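Local atomic coordinates of N-acetyl-beta-D glucosaminidase (Rhizomucor miehei CAU432, PDB entry 4ZM6), a protein that binds acetyl-coenzyme A in its acetyltransferase region and probably both hydrolyses beta-N-acetylglucosaminides and transfers acetyl groups to glucosamine. Residues M161-V166 and F213-E218; K569-L574 and I783-K788; T600-V603 and K608-G611. All coordinates share one frame; numbering follows the deposited sequence.

Contact 1 (M161-V166 and F213-E218); sequences MGLAQV and FKKALE
Two torsional choices bring L163 and K215 together: K215 sets CG anti to its own backbone N (chi1 -172°), while L163, with chi2 at 75°, places its CD1 methyl against the neighbouring helix. CD1 of L163 then comes within 3.8 Å of CG of K215, so the touch falls on the first part of the lysine chain and not on its ammonium end. The same methyl settles over the backbone of the other helix, 3.6 Å from the CA of A216. It is also 3.6 Å from the carbonyl O of K215, and the CB of A216 borders it at 4.2 Å. One branch of one leucine therefore makes every close approach here. L163 and A216 are also the pair with the nearest alpha carbons, 5.8 Å between their CA atoms. Helices 155-171 and 211-217 flank strand 178-181 in sequence, which is consistent with outer helices of the TIM-barrel domain of glycoside hydrolase family 3. No hydrogen bond crosses between the two segments, which bury just 149 Å² together. Helix 627-642, from the acetyltransferase region of the same chain, packs against this junction: R640 and E641 touch L163, and E641 also touches K215. The bends of K215 at chi2 and chi4 carry its NZ to a long, weak ion pair with E156.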
loop_
_atom_site.group_PDB
_atom_site.type_symbol
_atom_site.label_atom_id
_atom_site.label_comp_id
_atom_site.label_asym_id
_atom_site.label_seq_id
_atom_site.Cartn_x
_atom_site.Cartn_y
_atom_site.Cartn_z
ATOM N N MET A 161 12.467 8.466 3.321
ATOM C CA MET A 161 13.711 9.225 3.434
ATOM C C MET A 161 14.856 8.505 2.726
ATOM O O MET A 161 15.718 9.145 2.123
ATOM C CB MET A 161 14.082 9.449 4.900
ATOM C CG MET A 161 13.033 10.151 5.760
ATOM S SD MET A 161 12.501 11.815 5.297
ATOM C CE MET A 161 14.075 12.544 4.953
ATOM N N GLY A 162 14.864 7.177 2.804
ATOM C CA GLY A 162 15.901 6.362 2.171
ATOM C C GLY A 162 15.964 6.560 0.666
ATOM O O GLY A 162 17.010 6.936 0.130
ATOM N N LEU A 163 14.844 6.298 -0.011
ATOM C CA LEU A 163 14.711 6.554 -1.453
ATOM C C LEU A 163 15.248 7.924 -1.834
ATOM O O LEU A 163 15.993 8.057 -2.803
ATOM C CB LEU A 163 13.242 6.497 -1.895
ATOM C CG LEU A 163 12.772 5.305 -2.726
ATOM C CD1 LEU A 163 12.626 4.049 -1.880
ATOM C CD2 LEU A 163 11.449 5.660 -3.381
ATOM N N ALA A 164 14.844 8.936 -1.073
ATOM C CA ALA A 164 15.186 10.318 -1.371
ATOM C C ALA A 164 16.688 10.532 -1.414
ATOM O O ALA A 164 17.185 11.261 -2.270
ATOM C CB ALA A 164 14.557 11.245 -0.344
ATOM N N GLN A 165 17.404 9.893 -0.490
ATOM C CA GLN A 165 18.854 10.054 -0.381
ATOM C C GLN A 165 19.592 9.246 -1.443
ATOM O O GLN A 165 20.567 9.725 -2.016
ATOM C CB GLN A 165 19.343 9.675 1.019
ATOM C CG GLN A 165 18.955 10.681 2.094
ATOM C CD GLN A 165 20.005 10.815 3.187
ATOM O OE1 GLN A 165 20.468 9.822 3.750
ATOM N NE2 GLN A 165 20.390 12.051 3.488
ATOM N N VAL A 166 19.126 8.027 -1.700
ATOM C CA VAL A 166 19.647 7.220 -2.803
ATOM C C VAL A 166 19.532 7.994 -4.122
ATOM O O VAL A 166 20.476 8.034 -4.905
ATOM C CB VAL A 166 18.903 5.876 -2.920
ATOM C CG1 VAL A 166 19.267 5.160 -4.215
ATOM C CG2 VAL A 166 19.212 4.996 -1.714
ATOM N N PHE A 213 13.819 -1.712 2.416
ATOM C CA PHE A 213 14.622 -2.388 1.387
ATOM C C PHE A 213 13.776 -2.739 0.167
ATOM O O PHE A 213 14.192 -2.527 -0.971
ATOM C CB PHE A 213 15.281 -3.657 1.939
ATOM C CG PHE A 213 16.400 -3.390 2.906
ATOM C CD1 PHE A 213 17.673 -3.098 2.447
ATOM C CD2 PHE A 213 16.180 -3.429 4.274
ATOM C CE1 PHE A 213 18.705 -2.848 3.332
ATOM C CE2 PHE A 213 17.206 -3.180 5.166
ATOM C CZ PHE A 213 18.471 -2.890 4.693
ATOM N N LYS A 214 12.586 -3.275 0.414
ATOM C CA LYS A 214 11.673 -3.627 -0.664
ATOM C C LYS A 214 11.334 -2.396 -1.489
ATOM O O LYS A 214 11.363 -2.439 -2.718
ATOM C CB LYS A 214 10.383 -4.247 -0.119
ATOM C CG LYS A 214 9.494 -4.830 -1.206
ATOM C CD LYS A 214 8.033 -4.898 -0.794
ATOM C CE LYS A 214 7.177 -5.454 -1.923
ATOM N NZ LYS A 214 5.958 -6.135 -1.408
ATOM N N LYS A 215 11.015 -1.303 -0.806
ATOM C CA LYS A 215 10.602 -0.082 -1.476
ATOM C C LYS A 215 11.726 0.506 -2.332
ATOM O O LYS A 215 11.474 1.017 -3.419
ATOM C CB LYS A 215 10.088 0.937 -0.457
ATOM C CG LYS A 215 9.460 2.176 -1.080
ATOM C CD LYS A 215 8.255 2.671 -0.284
ATOM C CE LYS A 215 7.943 4.139 -0.561
ATOM N NZ LYS A 215 8.732 5.090 0.276
ATOM N N ALA A 216 12.961 0.410 -1.851
ATOM C CA ALA A 216 14.117 0.900 -2.598
ATOM C C ALA A 216 14.343 0.068 -3.854
ATOM O O ALA A 216 14.489 0.615 -4.949
ATOM C CB ALA A 216 15.357 0.888 -1.719
ATOM N N LEU A 217 14.355 -1.252 -3.698
ATOM C CA LEU A 217 14.546 -2.163 -4.832
ATOM C C LEU A 217 13.488 -1.973 -5.923
ATOM O O LEU A 217 13.789 -2.100 -7.107
ATOM C CB LEU A 217 14.540 -3.621 -4.365
ATOM C CG LEU A 217 15.639 -4.057 -3.384
ATOM C CD1 LEU A 217 15.566 -5.559 -3.136
ATOM C CD2 LEU A 217 17.019 -3.653 -3.880
ATOM N N GLU A 218 12.259 -1.660 -5.518
ATOM C CA GLU A 218 11.154 -1.455 -6.457
ATOM C C GLU A 218 11.067 -0.038 -7.041
ATOM O O GLU A 218 10.210 0.224 -7.881
ATOM C CB GLU A 218 9.824 -1.791 -5.781
ATOM C CG GLU A 218 9.611 -3.274 -5.529
ATOM C CD GLU A 218 8.239 -3.573 -4.951
ATOM O OE1 GLU A 218 7.826 -4.753 -4.969
ATOM O OE2 GLU A 218 7.577 -2.625 -4.479
#

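Contact 2 (K569-L574 and I783-K788); sequences KDKINL and IWTDDK
An interface between the two N-acetyltransferase regions is formed where helix 569-577 of the first meets, through K571 and I783, the loop that joins strands 763-771 and 794-802 of the second. The CA atoms of K571 and I783 are 6.0 Å apart, and their side chains run past each other in opposite directions. CD of K571 lies 4.0 Å from CB of I783, and CG of K571 is 3.8 Å from the carbonyl O of I783. Further along the lysine, CE is 4.2 Å from OG1 of T785. I783 has a second neighbour in its own loop: with chi1 at 64°, CG1 stands 3.7 Å above the ring plane of W784, over its centre. W784 is the central residue of an inverse gamma turn, and its indole also meets the rings of W565, W850 and Y832. The loop then closes an Asx turn, in which the backbone N of K788 donates to OD1 of D786 (2.8 Å). No hydrogen bond links the helix segment to the loop segment; lysine methylenes lie at van der Waals distances from CB and the carbonyl O of I783 and from OG1 of T785, so the contact rests on packing and not on a directional polar bond.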
loop_
_atom_site.group_PDB
_atom_site.type_symbol
_atom_site.label_atom_id
_atom_site.label_comp_id
_atom_site.label_asym_id
_atom_site.label_seq_id
_atom_site.Cartn_x
_atom_site.Cartn_y
_atom_site.Cartn_z
ATOM N N LYS A 569 -15.872 26.462 -10.991
ATOM C CA LYS A 569 -15.712 25.078 -10.520
ATOM C C LYS A 569 -15.472 24.056 -11.630
ATOM O O LYS A 569 -14.665 23.135 -11.468
ATOM C CB LYS A 569 -16.940 24.634 -9.705
ATOM N N ASP A 570 -16.178 24.208 -12.747
ATOM C CA ASP A 570 -16.105 23.214 -13.822
ATOM C C ASP A 570 -14.776 23.248 -14.578
ATOM O O ASP A 570 -14.309 22.211 -15.055
ATOM C CB ASP A 570 -17.303 23.324 -14.782
ATOM C CG ASP A 570 -17.405 24.677 -15.458
ATOM O OD1 ASP A 570 -17.664 25.678 -14.749
ATOM O OD2 ASP A 570 -17.246 24.735 -16.698
ATOM N N LYS A 571 -14.155 24.421 -14.673
ATOM C CA LYS A 571 -12.825 24.521 -15.290
ATOM C C LYS A 571 -11.760 23.839 -14.429
ATOM O O LYS A 571 -10.911 23.098 -14.928
ATOM C CB LYS A 571 -12.451 25.982 -15.545
ATOM C CG LYS A 571 -13.353 26.680 -16.554
ATOM C CD LYS A 571 -13.270 26.044 -17.937
ATOM C CE LYS A 571 -14.481 26.381 -18.785
ATOM N NZ LYS A 571 -14.403 25.713 -20.112
ATOM N N ILE A 572 -11.823 24.083 -13.128
ATOM C CA ILE A 572 -10.945 23.407 -12.186
ATOM C C ILE A 572 -11.123 21.897 -12.352
ATOM O O ILE A 572 -10.149 21.167 -12.526
ATOM C CB ILE A 572 -11.221 23.862 -10.728
ATOM C CG1 ILE A 572 -10.771 25.319 -10.542
ATOM C CG2 ILE A 572 -10.506 22.969 -9.719
ATOM C CD1 ILE A 572 -11.316 25.989 -9.297
ATOM N N ASN A 573 -12.373 21.446 -12.333
ATOM C CA ASN A 573 -12.683 20.023 -12.478
ATOM C C ASN A 573 -12.154 19.450 -13.793
ATOM O O ASN A 573 -11.618 18.342 -13.831
ATOM C CB ASN A 573 -14.192 19.798 -12.368
ATOM C CG ASN A 573 -14.563 18.330 -12.322
ATOM O OD1 ASN A 573 -14.301 17.639 -11.337
ATOM N ND2 ASN A 573 -15.183 17.845 -13.389
ATOM N N LEU A 574 -12.290 20.215 -14.871
ATOM C CA LEU A 574 -11.748 19.806 -16.158
ATOM C C LEU A 574 -10.229 19.608 -16.073
ATOM O O LEU A 574 -9.719 18.532 -16.412
ATOM C CB LEU A 574 -12.093 20.848 -17.228
ATOM C CG LEU A 574 -11.577 20.589 -18.644
ATOM C CD1 LEU A 574 -12.230 19.357 -19.256
ATOM C CD2 LEU A 574 -11.817 21.813 -19.512
ATOM N N ILE A 783 -9.207 28.159 -20.547
ATOM C CA ILE A 783 -10.057 28.033 -19.365
ATOM C C ILE A 783 -10.376 29.399 -18.752
ATOM O O ILE A 783 -11.193 29.496 -17.834
ATOM C CB ILE A 783 -9.415 27.116 -18.296
ATOM C CG1 ILE A 783 -8.105 27.713 -17.755
ATOM C CG2 ILE A 783 -9.151 25.735 -18.872
ATOM C CD1 ILE A 783 -7.536 26.977 -16.559
ATOM N N TRP A 784 -9.753 30.453 -19.270
ATOM C CA TRP A 784 -9.849 31.773 -18.662
ATOM C C TRP A 784 -11.011 32.559 -19.265
ATOM O O TRP A 784 -10.832 33.679 -19.747
ATOM C CB TRP A 784 -8.529 32.535 -18.851
ATOM C CG TRP A 784 -7.325 31.778 -18.376
ATOM C CD1 TRP A 784 -6.249 31.388 -19.125
ATOM C CD2 TRP A 784 -7.081 31.313 -17.051
ATOM N NE1 TRP A 784 -5.351 30.708 -18.344
ATOM C CE2 TRP A 784 -5.837 30.649 -17.063
ATOM C CE3 TRP A 784 -7.790 31.396 -15.847
ATOM C CZ2 TRP A 784 -5.289 30.069 -15.917
ATOM C CZ3 TRP A 784 -7.240 30.816 -14.702
ATOM C CH2 TRP A 784 -6.004 30.160 -14.750
ATOM N N THR A 785 -12.205 31.976 -19.211
ATOM C CA THR A 785 -13.374 32.530 -19.899
ATOM C C THR A 785 -14.222 33.457 -19.027
ATOM O O THR A 785 -15.285 33.906 -19.457
ATOM C CB THR A 785 -14.283 31.407 -20.441
ATOM O OG1 THR A 785 -14.668 30.537 -19.368
ATOM C CG2 THR A 785 -13.565 30.604 -21.521
ATOM N N ASP A 786 -13.752 33.760 -17.820
ATOM C CA ASP A 786 -14.453 34.684 -16.929
ATOM C C ASP A 786 -14.613 36.042 -17.614
ATOM O O ASP A 786 -13.756 36.447 -18.398
ATOM C CB ASP A 786 -13.672 34.821 -15.620
ATOM C CG ASP A 786 -14.367 35.698 -14.609
ATOM O OD1 ASP A 786 -14.229 36.935 -14.711
ATOM O OD2 ASP A 786 -15.030 35.150 -13.703
ATOM N N ASP A 787 -15.700 36.745 -17.311
ATOM C CA ASP A 787 -15.980 38.043 -17.941
ATOM C C ASP A 787 -14.834 39.051 -17.788
ATOM O O ASP A 787 -14.629 39.888 -18.665
ATOM C CB ASP A 787 -17.267 38.659 -17.383
ATOM C CG ASP A 787 -18.495 37.824 -17.686
ATOM O OD1 ASP A 787 -18.355 36.593 -17.879
ATOM O OD2 ASP A 787 -19.606 38.397 -17.721
ATOM N N LYS A 788 -14.093 38.973 -16.683
ATOM C CA LYS A 788 -13.025 39.931 -16.407
ATOM C C LYS A 788 -11.712 39.596 -17.129
ATOM O O LYS A 788 -10.761 40.374 -17.074
ATOM C CB LYS A 788 -12.793 40.036 -14.895
#

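Contact 3 (T600-V603 and K608-G611); sequences TQIV and KKHG
I602 and G611 face each other as an antiparallel non-hydrogen-bonded pair, and the isoleucine can be traced outward atom by atom. Its CB is 3.9 Å from the carbonyl O of H610. From there the chain forks. CG2, anti to the backbone N, is nearest the O of H610 (3.7 Å) and also reaches the CB of K609 (4.2 Å). CG1 takes the other branch, beside the backbone N, and meets the CA of G611 at 4.2 Å. Beyond CG1 the tip has no close partner in the facing segment; the side chain packs on H638 and Q642 of helix 627-642, which covers this face of the sheet.

The next pair, V603 with H610, is hydrogen-bonded in both directions. The N of V603 donates to the O of H610 at 2.8 Å, with an N-H...O angle of 167°. In return the N of H610 donates to the O of V603 at 2.6 Å, a more bent bond of 145°. The O of H610 takes a further CA-H...O contact from I602, so this one carbonyl serves two residues of the facing strand. The O of V603 also lies 3.3 Å from the CB of H610. V603 and H610 lie on the opposite face of the sheet from I602, where H610 touches C646.

Through its backbone, G611 is hydrogen-bonded to C646 and K648 of strand 646-649, which places strand 608-618 between two neighbours. The 163° between the short strand axes fits the antiparallel beta hairpin, 594-605 with 608-618, in the central sheet of a GNAT fold; its second strand runs on to L616 and V618, which bind acetyl-CoA.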
loop_
_atom_site.group_PDB
_atom_site.type_symbol
_atom_site.label_atom_id
_atom_site.label_comp_id
_atom_site.label_asym_id
_atom_site.label_seq_id
_atom_site.Cartn_x
_atom_site.Cartn_y
_atom_site.Cartn_z
ATOM N N THR A 600 -1.136 16.994 -9.936
ATOM C CA THR A 600 -0.013 16.164 -10.359
ATOM C C THR A 600 -0.409 15.221 -11.500
ATOM O O THR A 600 -1.465 14.598 -11.459
ATOM C CB THR A 600 0.514 15.349 -9.152
ATOM O OG1 THR A 600 1.604 16.045 -8.550
ATOM C CG2 THR A 600 0.990 13.952 -9.544
ATOM N N GLN A 601 0.452 15.121 -12.508
ATOM C CA GLN A 601 0.256 14.178 -13.607
ATOM C C GLN A 601 1.600 13.667 -14.114
ATOM O O GLN A 601 2.638 14.280 -13.859
ATOM C CB GLN A 601 -0.577 14.811 -14.739
ATOM C CG GLN A 601 0.134 15.765 -15.694
ATOM C CD GLN A 601 -0.659 16.000 -16.982
ATOM O OE1 GLN A 601 -1.759 15.472 -17.163
ATOM N NE2 GLN A 601 -0.096 16.792 -17.886
ATOM N N ILE A 602 1.576 12.530 -14.804
ATOM C CA ILE A 602 2.782 11.947 -15.389
ATOM C C ILE A 602 2.550 11.713 -16.876
ATOM O O ILE A 602 1.560 11.094 -17.269
ATOM C CB ILE A 602 3.181 10.625 -14.696
ATOM C CG1 ILE A 602 3.702 10.905 -13.288
ATOM C CG2 ILE A 602 4.252 9.889 -15.495
ATOM C CD1 ILE A 602 3.857 9.665 -12.430
ATOM N N VAL A 603 3.476 12.213 -17.688
ATOM C CA VAL A 603 3.382 12.143 -19.141
ATOM C C VAL A 603 4.669 11.544 -19.687
ATOM O O VAL A 603 5.741 11.746 -19.124
ATOM C CB VAL A 603 3.161 13.552 -19.736
ATOM C CG1 VAL A 603 3.443 13.583 -21.232
ATOM C CG2 VAL A 603 1.742 14.018 -19.457
ATOM N N LYS A 608 10.676 8.827 -21.807
ATOM C CA LYS A 608 10.996 9.102 -20.409
ATOM C C LYS A 608 9.697 9.486 -19.706
ATOM O O LYS A 608 8.930 10.284 -20.231
ATOM C CB LYS A 608 11.978 10.274 -20.283
ATOM C CG LYS A 608 13.456 9.935 -20.419
ATOM C CD LYS A 608 14.300 11.003 -19.726
ATOM C CE LYS A 608 15.794 10.748 -19.852
ATOM N NZ LYS A 608 16.340 11.215 -21.158
ATOM N N LYS A 609 9.445 8.929 -18.526
ATOM C CA LYS A 609 8.344 9.410 -17.690
ATOM C C LYS A 609 8.665 10.828 -17.230
ATOM O O LYS A 609 9.775 11.087 -16.777
ATOM C CB LYS A 609 8.151 8.531 -16.454
ATOM C CG LYS A 609 7.408 7.224 -16.674
ATOM C CD LYS A 609 7.212 6.522 -15.336
ATOM C CE LYS A 609 6.300 5.311 -15.428
ATOM N NZ LYS A 609 6.976 4.143 -16.057
ATOM N N HIS A 610 7.703 11.738 -17.352
ATOM C CA HIS A 610 7.873 13.115 -16.897
ATOM C C HIS A 610 6.791 13.444 -15.886
ATOM O O HIS A 610 5.606 13.312 -16.184
ATOM C CB HIS A 610 7.778 14.101 -18.065
ATOM C CG HIS A 610 9.037 14.224 -18.860
ATOM N ND1 HIS A 610 9.668 15.432 -19.070
ATOM C CD2 HIS A 610 9.787 13.291 -19.497
ATOM C CE1 HIS A 610 10.749 15.239 -19.804
ATOM N NE2 HIS A 610 10.845 13.949 -20.075
ATOM N N GLY A 611 7.200 13.869 -14.696
ATOM C CA GLY A 611 6.265 14.261 -13.659
ATOM C C GLY A 611 5.991 15.741 -13.767
ATOM O O GLY A 611 6.920 16.537 -13.850
#

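How the contacts relate
Along the chain, contact 1 comes first, within the glycoside hydrolase family 3 domain. Contact 2 opens at 569 and closes only at 788, and the hairpin of contact 3 falls between those ends. Centre to centre, contacts 1 and 3 are about 20 Å apart, contacts 2 and 3 about 24 Å, and contacts 1 and 2 about 40 Å; no two touch. Helix 627-642 packs at both contact 1 and contact 3 and so bridges them. The first acetyltransferase region thus stands between its partners, packed on the hydrolase domain at one place and on the second acetyltransferase region at another.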